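Local structure of probable TonB-dependent siderophore receptor PirA (Acinetobacter baumannii, 5FR8) at residues 225-230 / 270-275; 247-252 / 303-308; 388-393 / 553-558; 436-441 / 469-474; 678-683 / 699-704. The protein probably takes up ferric siderophores at the outer membrane as a TonB-dependent receptor, and may bind ferric enterobactin with micromolar affinity. All coordinates share one frame; numbering follows the deposited sequence.

All five contacts belong to the barrel of a TonB-dependent receptor, which an N-terminal plug fills. Contacts 1 and 2 cross along the chain: strands 232-247 and 250-264 carry it from one to the other and back, the centres about 57 Å apart on opposite sides of the chain's centre. Contact 1 joins long loops, contact 2 short turns at the far end. Contact 3 ties two more loops and encloses contact 4 in sequence, centres about 35 Å apart; contact 4 lies where the ends of strands 427-438 and 459-470 meet beside the plug. Contact 5, in the hairpin of strands 674-687 and 693-700, lies nearest contact 1, about 9 Å between nearest atoms. Together they sample loops, wall and turns of one transport barrel.

Contact 1 (225-230 / 270-275)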
# COMPACT_ATOMS: atom_id res chain seq x y z
N SER A 225 5.04 -27.78 -4.76
CA SER A 225 5.37 -26.36 -4.89
C SER A 225 6.60 -25.98 -4.06
O SER A 225 6.77 -26.43 -2.92
CB SER A 225 4.17 -25.47 -4.49
OG SER A 225 4.48 -24.08 -4.59
N THR A 226 7.43 -25.13 -4.67
CA THR A 226 8.66 -24.67 -4.08
C THR A 226 8.57 -23.23 -3.58
O THR A 226 9.55 -22.66 -3.10
CB THR A 226 9.78 -24.72 -5.11
OG1 THR A 226 9.30 -24.12 -6.33
CG2 THR A 226 10.21 -26.18 -5.37
N ALA A 227 7.38 -22.64 -3.70
CA ALA A 227 7.20 -21.27 -3.25
C ALA A 227 7.16 -21.23 -1.75
O ALA A 227 6.65 -22.14 -1.11
CB ALA A 227 5.93 -20.68 -3.81
N ALA A 228 7.71 -20.16 -1.18
CA ALA A 228 7.72 -19.98 0.25
C ALA A 228 6.37 -19.52 0.77
O ALA A 228 5.59 -18.90 0.05
CB ALA A 228 8.78 -18.97 0.62
N GLY A 229 6.13 -19.80 2.05
CA GLY A 229 4.97 -19.30 2.75
C GLY A 229 5.21 -17.86 3.17
O GLY A 229 6.07 -17.17 2.62
N ARG A 230 4.45 -17.41 4.15
CA ARG A 230 4.56 -16.04 4.57
C ARG A 230 5.81 -15.85 5.39
O ARG A 230 6.10 -16.68 6.24
CB ARG A 230 3.35 -15.66 5.42
CG ARG A 230 2.03 -15.69 4.67
CD ARG A 230 0.87 -15.62 5.64
NE ARG A 230 0.83 -16.80 6.50
CZ ARG A 230 0.00 -16.92 7.53
NH1 ARG A 230 -0.84 -15.93 7.83
NH2 ARG A 230 0.01 -18.00 8.26
N GLN A 270 12.31 -14.73 -5.89
CA GLN A 270 11.48 -14.27 -7.00
C GLN A 270 11.10 -15.40 -7.91
O GLN A 270 9.97 -15.43 -8.40
CB GLN A 270 12.18 -13.16 -7.80
CG GLN A 270 11.32 -12.36 -8.77
CD GLN A 270 12.10 -11.23 -9.44
OE1 GLN A 270 12.16 -11.14 -10.67
NE2 GLN A 270 12.74 -10.39 -8.64
N LEU A 271 12.00 -16.35 -8.14
CA LEU A 271 11.66 -17.47 -9.04
C LEU A 271 11.27 -18.74 -8.28
O LEU A 271 11.16 -19.81 -8.87
CB LEU A 271 12.81 -17.74 -10.00
CG LEU A 271 13.34 -16.52 -10.77
CD1 LEU A 271 14.65 -16.82 -11.47
CD2 LEU A 271 12.30 -16.03 -11.76
N ASN A 272 11.08 -18.63 -6.97
CA ASN A 272 10.61 -19.76 -6.15
C ASN A 272 11.53 -20.98 -6.15
O ASN A 272 11.05 -22.12 -6.21
CB ASN A 272 9.21 -20.21 -6.59
CG ASN A 272 8.14 -19.20 -6.22
OD1 ASN A 272 8.18 -18.57 -5.17
ND2 ASN A 272 7.19 -19.04 -7.11
N ALA A 273 12.83 -20.75 -6.05
CA ALA A 273 13.79 -21.84 -5.98
C ALA A 273 13.42 -22.78 -4.83
O ALA A 273 12.66 -22.40 -3.94
CB ALA A 273 15.20 -21.31 -5.78
N ASN A 274 13.97 -23.99 -4.85
CA ASN A 274 13.77 -24.90 -3.73
C ASN A 274 14.71 -24.54 -2.58
O ASN A 274 15.87 -24.97 -2.55
CB ASN A 274 13.96 -26.35 -4.14
CG ASN A 274 13.59 -27.32 -3.03
OD1 ASN A 274 13.03 -26.93 -2.00
ND2 ASN A 274 13.89 -28.59 -3.24
N ALA A 275 14.17 -23.76 -1.65
CA ALA A 275 14.93 -23.20 -0.58
C ALA A 275 15.75 -24.28 0.11
O ALA A 275 16.96 -24.16 0.21
CB ALA A 275 14.03 -22.50 0.42
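T226 and A227 run past N272 to N274 as irregular backbone, with no strand pairing between them. The CA atoms of A227 and N272 come within 4.7 Å, and those of T226 and N274 within 5.1 Å. N272 has left-handed backbone angles (phi 61°, psi 42°), and the chain bends there. The one hydrogen bond across the contact runs from the T226 hydroxyl: OG1 gives its proton to the carbonyl oxygen O of N272 at 2.7 Å, arriving almost head-on. A chi1 of 48° sets OG1 between the backbone N and the carbonyl carbon of T226 and leaves CG2 beside the N. That methyl meets CB of N274 at 4.0 Å, the two side chains crossing at about a right angle. The N272 amide lies against A227, with OD1 3.4 Å from the CB of A227. Around the contact, S225 OG bonds to R709 O and S711 N, and the A228 carbonyl takes a bond from R709, on which the N272 side chain also rests. With a single side-chain-to-backbone bond and otherwise van der Waals touching, the contact joins two barrel loops without any charged pair between them.

Contact 2 (247-252 / 303-308)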
# COMPACT_ATOMS: atom_id res chain seq x y z
N THR A 247 -1.37 29.86 22.47
CA THR A 247 -2.24 31.02 22.52
C THR A 247 -3.66 30.51 22.46
O THR A 247 -3.90 29.34 22.15
CB THR A 247 -1.99 31.90 21.30
OG1 THR A 247 -0.62 32.25 21.26
CG2 THR A 247 -2.79 33.16 21.36
N ASP A 248 -4.62 31.38 22.74
CA ASP A 248 -6.02 31.06 22.53
C ASP A 248 -6.32 30.65 21.10
O ASP A 248 -7.31 29.98 20.86
CB ASP A 248 -6.90 32.26 22.89
CG ASP A 248 -6.94 32.50 24.39
OD1 ASP A 248 -6.92 31.51 25.14
OD2 ASP A 248 -7.00 33.68 24.80
N GLN A 249 -5.45 31.02 20.16
CA GLN A 249 -5.68 30.69 18.75
C GLN A 249 -4.54 29.96 18.06
O GLN A 249 -4.58 29.80 16.84
CB GLN A 249 -6.02 31.96 17.97
CG GLN A 249 -5.10 33.11 18.28
CD GLN A 249 -5.76 34.45 18.06
OE1 GLN A 249 -6.92 34.53 17.65
NE2 GLN A 249 -5.03 35.52 18.33
N GLN A 250 -3.54 29.49 18.81
CA GLN A 250 -2.37 28.81 18.21
C GLN A 250 -1.99 27.52 18.91
O GLN A 250 -1.83 27.48 20.12
CB GLN A 250 -1.17 29.74 18.20
CG GLN A 250 -1.34 30.90 17.23
CD GLN A 250 -0.11 31.76 17.17
OE1 GLN A 250 1.00 31.25 17.10
NE2 GLN A 250 -0.30 33.08 17.22
N THR A 251 -1.81 26.46 18.13
CA THR A 251 -1.48 25.15 18.68
C THR A 251 -0.25 24.61 17.97
O THR A 251 -0.06 24.83 16.77
CB THR A 251 -2.64 24.14 18.54
OG1 THR A 251 -3.76 24.56 19.32
CG2 THR A 251 -2.25 22.81 19.04
N VAL A 252 0.62 23.93 18.71
CA VAL A 252 1.82 23.34 18.14
C VAL A 252 1.89 21.86 18.52
O VAL A 252 1.77 21.50 19.69
CB VAL A 252 3.06 24.07 18.64
CG1 VAL A 252 4.31 23.39 18.13
CG2 VAL A 252 3.04 25.53 18.19
N GLY A 303 -3.46 27.62 13.24
CA GLY A 303 -4.05 28.87 13.66
C GLY A 303 -5.56 28.85 13.58
O GLY A 303 -6.16 28.30 12.63
N ASP A 304 -6.18 29.46 14.58
CA ASP A 304 -7.63 29.57 14.64
C ASP A 304 -8.02 31.06 14.67
O ASP A 304 -8.27 31.63 15.73
CB ASP A 304 -8.15 28.81 15.87
CG ASP A 304 -9.65 28.60 15.83
OD1 ASP A 304 -10.39 29.53 16.16
OD2 ASP A 304 -10.10 27.51 15.47
N TRP A 305 -8.08 31.67 13.48
CA TRP A 305 -8.24 33.13 13.34
C TRP A 305 -9.66 33.53 13.02
O TRP A 305 -10.47 32.70 12.59
CB TRP A 305 -7.31 33.67 12.24
CG TRP A 305 -5.96 33.03 12.25
CD1 TRP A 305 -5.49 32.09 11.40
CD2 TRP A 305 -4.93 33.27 13.20
NE1 TRP A 305 -4.23 31.73 11.74
CE2 TRP A 305 -3.85 32.45 12.85
CE3 TRP A 305 -4.80 34.11 14.30
CZ2 TRP A 305 -2.66 32.44 13.56
CZ3 TRP A 305 -3.62 34.10 15.00
CH2 TRP A 305 -2.56 33.27 14.63
N SER A 306 -9.96 34.81 13.22
CA SER A 306 -11.30 35.30 13.00
C SER A 306 -11.73 35.06 11.55
O SER A 306 -12.86 34.64 11.30
CB SER A 306 -11.40 36.78 13.34
OG SER A 306 -10.64 37.54 12.43
N TRP A 307 -10.84 35.31 10.59
CA TRP A 307 -11.18 35.08 9.17
C TRP A 307 -11.19 33.58 8.79
O TRP A 307 -11.55 33.24 7.67
CB TRP A 307 -10.21 35.84 8.26
CG TRP A 307 -8.76 35.49 8.52
CD1 TRP A 307 -7.87 36.18 9.29
CD2 TRP A 307 -8.05 34.33 8.03
NE1 TRP A 307 -6.66 35.54 9.30
CE2 TRP A 307 -6.74 34.40 8.54
CE3 TRP A 307 -8.38 33.27 7.21
CZ2 TRP A 307 -5.77 33.44 8.25
CZ3 TRP A 307 -7.41 32.30 6.92
CH2 TRP A 307 -6.12 32.40 7.44
N GLY A 308 -10.76 32.71 9.69
CA GLY A 308 -10.70 31.28 9.37
C GLY A 308 -9.50 30.53 9.93
O GLY A 308 -9.05 30.80 11.05
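Q249 lies beside D304 and the indole of W305, and its side chain can be followed outward. CB starts 3.2 Å from the carbonyl oxygen O of D304. A chi1 of 46° puts CG between the backbone N and the carbonyl carbon, and CG then sits oblique to the indole, 3.7 Å from CZ3 of W305. From there the chain stays extended across the benzo part of the ring at about a right angle, the amide plane turned 47° from the indole, with CD 3.8 Å from W305 CZ3. At the tip, OE1 stands 3.7 Å from D304 O, and NE2 comes within 3.9 Å of W305 CZ3. Q250 reaches the same ring at its edge, its NE2 3.4 Å from W305 CH2, while its OE1 bonds to H301. The backbone adds one bond, from D304 N to Q249 O at 2.8 Å. G303 lies with its carbonyl carbon over one face of the W305 indole, toward the rim, and W305 NE1 bonds to S310. Q250 and G303 form an antiparallel non-hydrogen-bonded pair where strands 250-264 and 290-305 meet at their ends. Strand 232-247 flanks the first and leads into it through a short turn at D248 and Q249, and the type I turn from W305 to G308 leads the second into strand 308-323, both being short hairpin turns of the barrel.

Contact 3 (388-393 / 553-558)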
# COMPACT_ATOMS: atom_id res chain seq x y z
N GLY A 388 26.61 -3.94 -15.52
CA GLY A 388 27.30 -3.68 -16.76
C GLY A 388 28.55 -2.87 -16.54
O GLY A 388 29.02 -2.19 -17.44
N LYS A 389 29.08 -2.93 -15.32
CA LYS A 389 30.40 -2.37 -15.05
C LYS A 389 31.44 -3.46 -15.26
O LYS A 389 31.33 -4.57 -14.71
CB LYS A 389 30.50 -1.82 -13.63
CG LYS A 389 29.97 -0.41 -13.46
CD LYS A 389 30.27 0.11 -12.07
CE LYS A 389 30.17 1.62 -12.00
NZ LYS A 389 30.20 2.08 -10.59
N ASP A 390 32.45 -3.14 -16.05
CA ASP A 390 33.48 -4.09 -16.39
C ASP A 390 34.84 -3.42 -16.24
O ASP A 390 34.97 -2.21 -16.45
CB ASP A 390 33.26 -4.55 -17.82
CG ASP A 390 34.26 -5.55 -18.25
OD1 ASP A 390 34.18 -6.70 -17.76
OD2 ASP A 390 35.13 -5.21 -19.07
N SER A 391 35.86 -4.21 -15.89
CA SER A 391 37.20 -3.66 -15.64
C SER A 391 37.88 -3.08 -16.89
O SER A 391 38.86 -2.34 -16.77
CB SER A 391 38.10 -4.73 -15.03
OG SER A 391 38.28 -5.83 -15.92
N SER A 392 37.36 -3.41 -18.07
CA SER A 392 37.85 -2.83 -19.32
C SER A 392 37.44 -1.36 -19.42
O SER A 392 37.96 -0.63 -20.26
CB SER A 392 37.26 -3.57 -20.51
OG SER A 392 35.89 -3.22 -20.70
N GLY A 393 36.50 -0.94 -18.58
CA GLY A 393 35.95 0.40 -18.65
C GLY A 393 34.95 0.53 -19.78
O GLY A 393 34.53 1.63 -20.12
N SER A 553 31.64 -4.84 -23.25
CA SER A 553 32.70 -5.79 -23.03
C SER A 553 32.50 -6.47 -21.68
O SER A 553 32.12 -5.83 -20.70
CB SER A 553 34.05 -5.09 -23.11
OG SER A 553 34.11 -4.36 -24.32
N SER A 554 32.76 -7.77 -21.66
CA SER A 554 32.71 -8.57 -20.46
C SER A 554 34.01 -9.40 -20.32
O SER A 554 34.18 -10.46 -20.96
CB SER A 554 31.49 -9.49 -20.54
OG SER A 554 31.18 -10.02 -19.28
N THR A 555 34.93 -8.92 -19.50
CA THR A 555 36.21 -9.58 -19.33
C THR A 555 36.12 -10.78 -18.37
O THR A 555 35.47 -10.73 -17.33
CB THR A 555 37.30 -8.60 -18.84
OG1 THR A 555 36.90 -8.03 -17.59
CG2 THR A 555 37.52 -7.48 -19.85
N ASN A 556 36.80 -11.85 -18.75
CA ASN A 556 36.92 -13.03 -17.94
C ASN A 556 37.74 -12.69 -16.69
O ASN A 556 38.87 -12.18 -16.81
CB ASN A 556 37.61 -14.12 -18.76
CG ASN A 556 37.71 -15.44 -18.04
OD1 ASN A 556 38.24 -15.52 -16.93
ND2 ASN A 556 37.22 -16.50 -18.67
N ALA A 557 37.18 -12.97 -15.51
CA ALA A 557 37.82 -12.62 -14.24
C ALA A 557 39.26 -13.15 -14.13
O ALA A 557 40.16 -12.43 -13.68
CB ALA A 557 36.99 -13.13 -13.08
N ASN A 558 39.47 -14.39 -14.55
CA ASN A 558 40.74 -15.09 -14.32
C ASN A 558 41.68 -15.05 -15.52
O ASN A 558 42.90 -15.17 -15.37
CB ASN A 558 40.45 -16.55 -13.92
CG ASN A 558 39.28 -16.67 -12.97
OD1 ASN A 558 39.08 -15.80 -12.11
ND2 ASN A 558 38.49 -17.72 -13.12
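The close-fitting part of this contact is the carboxylate of D390 set against T555. OD1 of D390 receives the backbone N-H of T555 at 2.9 Å, a nearly straight bond (169° at the hydrogen) that comes in on the syn side, 30° out of the carboxylate plane. T555 OG1 lies 3.0 Å from the same OD1, but its proton could also go to S391 OG, 3.1 Å from T555 OG1. The other oxygen, OD2, is held from within its own loop. The backbone N of S392 approaches from above the carboxylate plane at 3.0 Å, closing an Asx turn inside the type I turn from D390 to G393, and S392 OG, which also meets S394 N, bonds to the anti lone pair at 2.7 Å. With CG anti to the backbone N of D390, the carboxylate reaches across to the facing loop while its own turn grips it.

The outer side is looser. S391 and S392 lie on the exposed surface, and beyond the hydroxyl bonds they add little: S392 OG stands 3.6 Å from CB of S553, and S392 CB is 4.0 Å from the T555 methyl CG2. S553 turns its own hydroxyl to N564, and its backbone bonds to S394. The contact links the loop between strand 365-380 and helix 396-400 to the loop between strands 548-553 and 564-591, both of the barrel. One carboxylate accepts from both loops; its negative charge, met by hydroxyl and N-H donors and by no cation of the two segments, would probably polarise those donors.

Contact 4 (436-441 / 469-474); sequences DDHSKS and YKAPNM
Both Y469 and H438 carry CG anti to the backbone N (chi1 -176° and 172°), and this sends the two rings toward each other's segments, where the side chains cross at about a right angle. The phenol end of Y469 reaches H438, its OH 3.3 Å from CB of that residue and 3.6 Å from S441 OG. Before that, D436 rides over one face of the tyrosine: its CB sits 3.9 Å from the ring centroid in a CH-pi contact, and its carboxylate lies nearly flat against the ring, the planes 8° apart and the side chains sliding past each other in opposite directions. D436 OD1 is held by the salt bridge to R434 and the bond to S414, while CB and the flat carboxylate pack on the ring.

Strands 427-438 and 459-470 are not direct neighbours, since 442-454 runs between them in the antiparallel barrel wall; the contact therefore spans across a strand by side chains. It does so on the plug side, where Y469 makes a backbone bond to G149 of the plug.

Farther along, the chain leaves the second strand at A471, whose CB stands over the centre of the H438 imidazole, 3.9 Å from its centroid. The backbone N of K440 lies over the opposite face, so the imidazole is sandwiched. S441 OG makes a weak bond to H438 ND1 at 3.1 Å. P472 sits obliquely to the same ring, its CD 3.7 Å from CE1 of H438, and just after it N473 takes the N-cap position of helix 474-477.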
# COMPACT_ATOMS: atom_id res chain seq x y z
N ASP A 436 1.07 20.55 -10.00
CA ASP A 436 2.23 19.79 -9.50
C ASP A 436 3.41 19.95 -10.45
O ASP A 436 3.25 19.84 -11.66
CB ASP A 436 1.90 18.30 -9.36
CG ASP A 436 0.81 18.05 -8.34
OD1 ASP A 436 1.16 18.05 -7.12
OD2 ASP A 436 -0.37 17.86 -8.77
N ASP A 437 4.60 20.22 -9.90
CA ASP A 437 5.78 20.39 -10.72
C ASP A 437 6.88 19.54 -10.14
O ASP A 437 7.36 19.80 -9.04
CB ASP A 437 6.21 21.85 -10.77
CG ASP A 437 7.30 22.13 -11.80
OD1 ASP A 437 7.50 21.35 -12.75
OD2 ASP A 437 7.97 23.17 -11.68
N HIS A 438 7.27 18.52 -10.90
CA HIS A 438 8.25 17.56 -10.48
C HIS A 438 9.61 17.77 -11.19
O HIS A 438 9.67 18.07 -12.38
CB HIS A 438 7.68 16.19 -10.79
CG HIS A 438 8.65 15.08 -10.60
ND1 HIS A 438 8.82 14.09 -11.54
CD2 HIS A 438 9.51 14.80 -9.59
CE1 HIS A 438 9.74 13.24 -11.11
NE2 HIS A 438 10.17 13.65 -9.92
N SER A 439 10.71 17.62 -10.46
CA SER A 439 12.03 17.99 -10.97
C SER A 439 12.44 17.24 -12.23
O SER A 439 13.20 17.77 -13.03
CB SER A 439 13.12 17.83 -9.89
OG SER A 439 13.55 16.48 -9.73
N LYS A 440 11.97 16.00 -12.41
CA LYS A 440 12.24 15.26 -13.65
C LYS A 440 11.09 15.29 -14.66
O LYS A 440 11.33 15.48 -15.85
CB LYS A 440 12.54 13.79 -13.35
CG LYS A 440 13.95 13.49 -12.89
CD LYS A 440 14.20 14.01 -11.47
CE LYS A 440 15.62 13.74 -11.02
NZ LYS A 440 15.89 12.31 -11.25
N SER A 441 9.85 15.11 -14.20
CA SER A 441 8.75 14.81 -15.12
C SER A 441 8.07 16.04 -15.74
O SER A 441 7.41 15.92 -16.76
CB SER A 441 7.70 13.88 -14.48
OG SER A 441 6.72 14.61 -13.74
N TYR A 469 -2.65 12.04 -9.90
CA TYR A 469 -1.26 12.24 -10.29
C TYR A 469 -0.40 11.08 -9.74
O TYR A 469 -0.69 10.54 -8.67
CB TYR A 469 -0.78 13.57 -9.69
CG TYR A 469 0.63 14.05 -10.02
CD1 TYR A 469 1.00 14.32 -11.35
CD2 TYR A 469 1.58 14.29 -9.02
CE1 TYR A 469 2.29 14.77 -11.67
CE2 TYR A 469 2.86 14.74 -9.34
CZ TYR A 469 3.22 14.98 -10.66
OH TYR A 469 4.49 15.44 -11.01
N LYS A 470 0.66 10.71 -10.45
CA LYS A 470 1.81 10.04 -9.81
C LYS A 470 3.12 10.29 -10.58
O LYS A 470 3.21 10.00 -11.78
CB LYS A 470 1.60 8.54 -9.66
CG LYS A 470 2.82 7.84 -9.08
CD LYS A 470 2.59 6.36 -8.81
CE LYS A 470 3.84 5.72 -8.26
NZ LYS A 470 4.91 5.55 -9.29
N ALA A 471 4.10 10.87 -9.89
CA ALA A 471 5.42 11.04 -10.46
C ALA A 471 6.15 9.71 -10.58
O ALA A 471 5.92 8.78 -9.80
CB ALA A 471 6.24 12.01 -9.61
N PRO A 472 7.08 9.62 -11.54
CA PRO A 472 7.82 8.38 -11.63
C PRO A 472 8.43 8.04 -10.28
O PRO A 472 8.72 8.94 -9.52
CB PRO A 472 8.90 8.67 -12.68
CG PRO A 472 8.38 9.82 -13.45
CD PRO A 472 7.58 10.63 -12.48
N ASN A 473 8.61 6.76 -10.00
CA ASN A 473 9.32 6.36 -8.81
C ASN A 473 10.81 6.42 -9.17
O ASN A 473 11.19 6.41 -10.35
CB ASN A 473 8.86 4.97 -8.34
CG ASN A 473 9.51 3.82 -9.11
OD1 ASN A 473 10.73 3.81 -9.40
ND2 ASN A 473 8.71 2.84 -9.44
N MET A 474 11.66 6.50 -8.15
CA MET A 474 13.06 6.88 -8.39
C MET A 474 13.83 5.94 -9.30
O MET A 474 14.67 6.40 -10.06
CB MET A 474 13.78 7.03 -7.07
CG MET A 474 13.39 8.31 -6.38
SD MET A 474 14.35 8.56 -4.90
CE MET A 474 14.84 10.25 -5.16

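Contact 5 (678-683 / 699-704)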
# COMPACT_ATOMS: atom_id res chain seq x y z
N TYR A 678 -14.33 -18.96 -3.31
CA TYR A 678 -14.37 -19.58 -1.99
C TYR A 678 -14.70 -18.57 -0.89
O TYR A 678 -14.93 -17.39 -1.16
CB TYR A 678 -13.04 -20.29 -1.70
CG TYR A 678 -11.85 -19.37 -1.52
CD1 TYR A 678 -11.12 -18.90 -2.62
CD2 TYR A 678 -11.43 -18.99 -0.25
CE1 TYR A 678 -10.00 -18.07 -2.45
CE2 TYR A 678 -10.32 -18.15 -0.07
CZ TYR A 678 -9.62 -17.70 -1.17
OH TYR A 678 -8.54 -16.89 -0.98
N SER A 679 -14.76 -19.06 0.34
CA SER A 679 -15.23 -18.24 1.45
C SER A 679 -14.53 -18.63 2.76
O SER A 679 -14.08 -19.76 2.91
CB SER A 679 -16.74 -18.40 1.62
OG SER A 679 -17.07 -19.54 2.43
N THR A 680 -14.45 -17.67 3.67
CA THR A 680 -13.96 -17.94 5.02
C THR A 680 -14.87 -17.22 6.01
O THR A 680 -15.56 -16.26 5.66
CB THR A 680 -12.52 -17.42 5.25
OG1 THR A 680 -12.53 -15.99 5.26
CG2 THR A 680 -11.57 -17.93 4.17
N ALA A 681 -14.86 -17.68 7.26
CA ALA A 681 -15.66 -17.08 8.30
C ALA A 681 -14.92 -17.02 9.63
O ALA A 681 -13.92 -17.72 9.81
CB ALA A 681 -16.94 -17.86 8.45
N GLY A 682 -15.41 -16.21 10.57
CA GLY A 682 -14.88 -16.21 11.94
C GLY A 682 -15.91 -15.83 12.99
O GLY A 682 -16.87 -15.13 12.68
N ILE A 683 -15.72 -16.30 14.22
CA ILE A 683 -16.51 -15.83 15.37
C ILE A 683 -15.64 -15.37 16.53
O ILE A 683 -14.48 -15.76 16.65
CB ILE A 683 -17.45 -16.91 15.95
CG1 ILE A 683 -16.68 -18.19 16.28
CG2 ILE A 683 -18.62 -17.19 15.01
CD1 ILE A 683 -17.46 -19.13 17.19
N VAL A 699 -12.06 -17.56 16.78
CA VAL A 699 -11.39 -18.37 15.79
C VAL A 699 -11.64 -17.79 14.39
O VAL A 699 -12.69 -17.20 14.12
CB VAL A 699 -11.83 -19.85 15.89
CG1 VAL A 699 -13.31 -20.00 15.56
CG2 VAL A 699 -10.96 -20.74 15.01
N SER A 700 -10.66 -17.98 13.50
CA SER A 700 -10.69 -17.41 12.15
C SER A 700 -10.42 -18.51 11.11
O SER A 700 -9.56 -19.39 11.33
CB SER A 700 -9.60 -16.37 12.03
OG SER A 700 -8.38 -17.04 11.74
N ASN A 701 -11.12 -18.42 9.98
CA ASN A 701 -11.24 -19.49 8.99
C ASN A 701 -11.83 -20.72 9.67
O ASN A 701 -11.32 -21.84 9.60
CB ASN A 701 -9.91 -19.80 8.30
CG ASN A 701 -10.09 -20.54 6.97
OD1 ASN A 701 -11.07 -21.28 6.75
ND2 ASN A 701 -9.14 -20.35 6.07
N LEU A 702 -12.96 -20.47 10.33
CA LEU A 702 -13.73 -21.49 11.04
C LEU A 702 -13.89 -22.80 10.26
O LEU A 702 -13.86 -23.86 10.88
CB LEU A 702 -15.12 -20.94 11.38
CG LEU A 702 -16.01 -21.73 12.32
CD1 LEU A 702 -15.22 -22.48 13.39
CD2 LEU A 702 -16.98 -20.77 12.96
N PHE A 703 -14.02 -22.74 8.93
CA PHE A 703 -14.18 -23.98 8.12
C PHE A 703 -12.82 -24.59 7.64
O PHE A 703 -12.80 -25.45 6.77
CB PHE A 703 -15.08 -23.73 6.87
CG PHE A 703 -16.57 -23.70 7.14
CD1 PHE A 703 -17.11 -23.06 8.25
CD2 PHE A 703 -17.47 -24.27 6.20
CE1 PHE A 703 -18.48 -23.03 8.46
CE2 PHE A 703 -18.85 -24.24 6.40
CZ PHE A 703 -19.35 -23.62 7.54
N ASP A 704 -11.69 -24.12 8.17
CA ASP A 704 -10.34 -24.47 7.66
C ASP A 704 -10.20 -24.48 6.12
O ASP A 704 -9.58 -25.39 5.55
CB ASP A 704 -9.85 -25.80 8.24
CG ASP A 704 -8.34 -26.01 8.05
OD1 ASP A 704 -7.58 -25.03 8.13
OD2 ASP A 704 -7.89 -27.18 7.83
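I683 and V699 face each other obliquely, their CG1 atoms 3.9 Å apart. Each keeps CG1 between the backbone N and the carbonyl carbon (chi1 53° and 65°), the choice that brings these two methylene and methyl carbons together. L702 comes up beside them, its CD2 4.2 Å from CG1 of I683, so three apolar side chains lie together. On the other side of the strand, T680 meets N701 in a different way: the two side chains cross at about a right angle, with CG2 of T680 lying 3.9 Å from ND2 of the amide. That ND2 bonds to the carbonyls of K705 and P721, which hold the amide in place while the methyl rests on it.

Between these two groups the backbones draw close, the CA atoms of G682 and S700 being 4.4 Å apart in a non-hydrogen-bonded pair. I683 and V699 then exchange two backbone bonds as a hydrogen-bonded pair, and the L702 N gives its proton to A681 O at 3.0 Å where the strand has already ended in the type I turn from N701 to D704. N701 itself has left-handed backbone angles.

A bound C8E detergent lies about 5 Å from the A681 side chain, consistent with that face of the barrel wall looking toward the membrane. The pair makes up a hairpin of strands 674-687 and 693-700. Strand 635-648 flanks the first, where F641 touches A681 and F639 touches I683; strand 724-731 flanks the second.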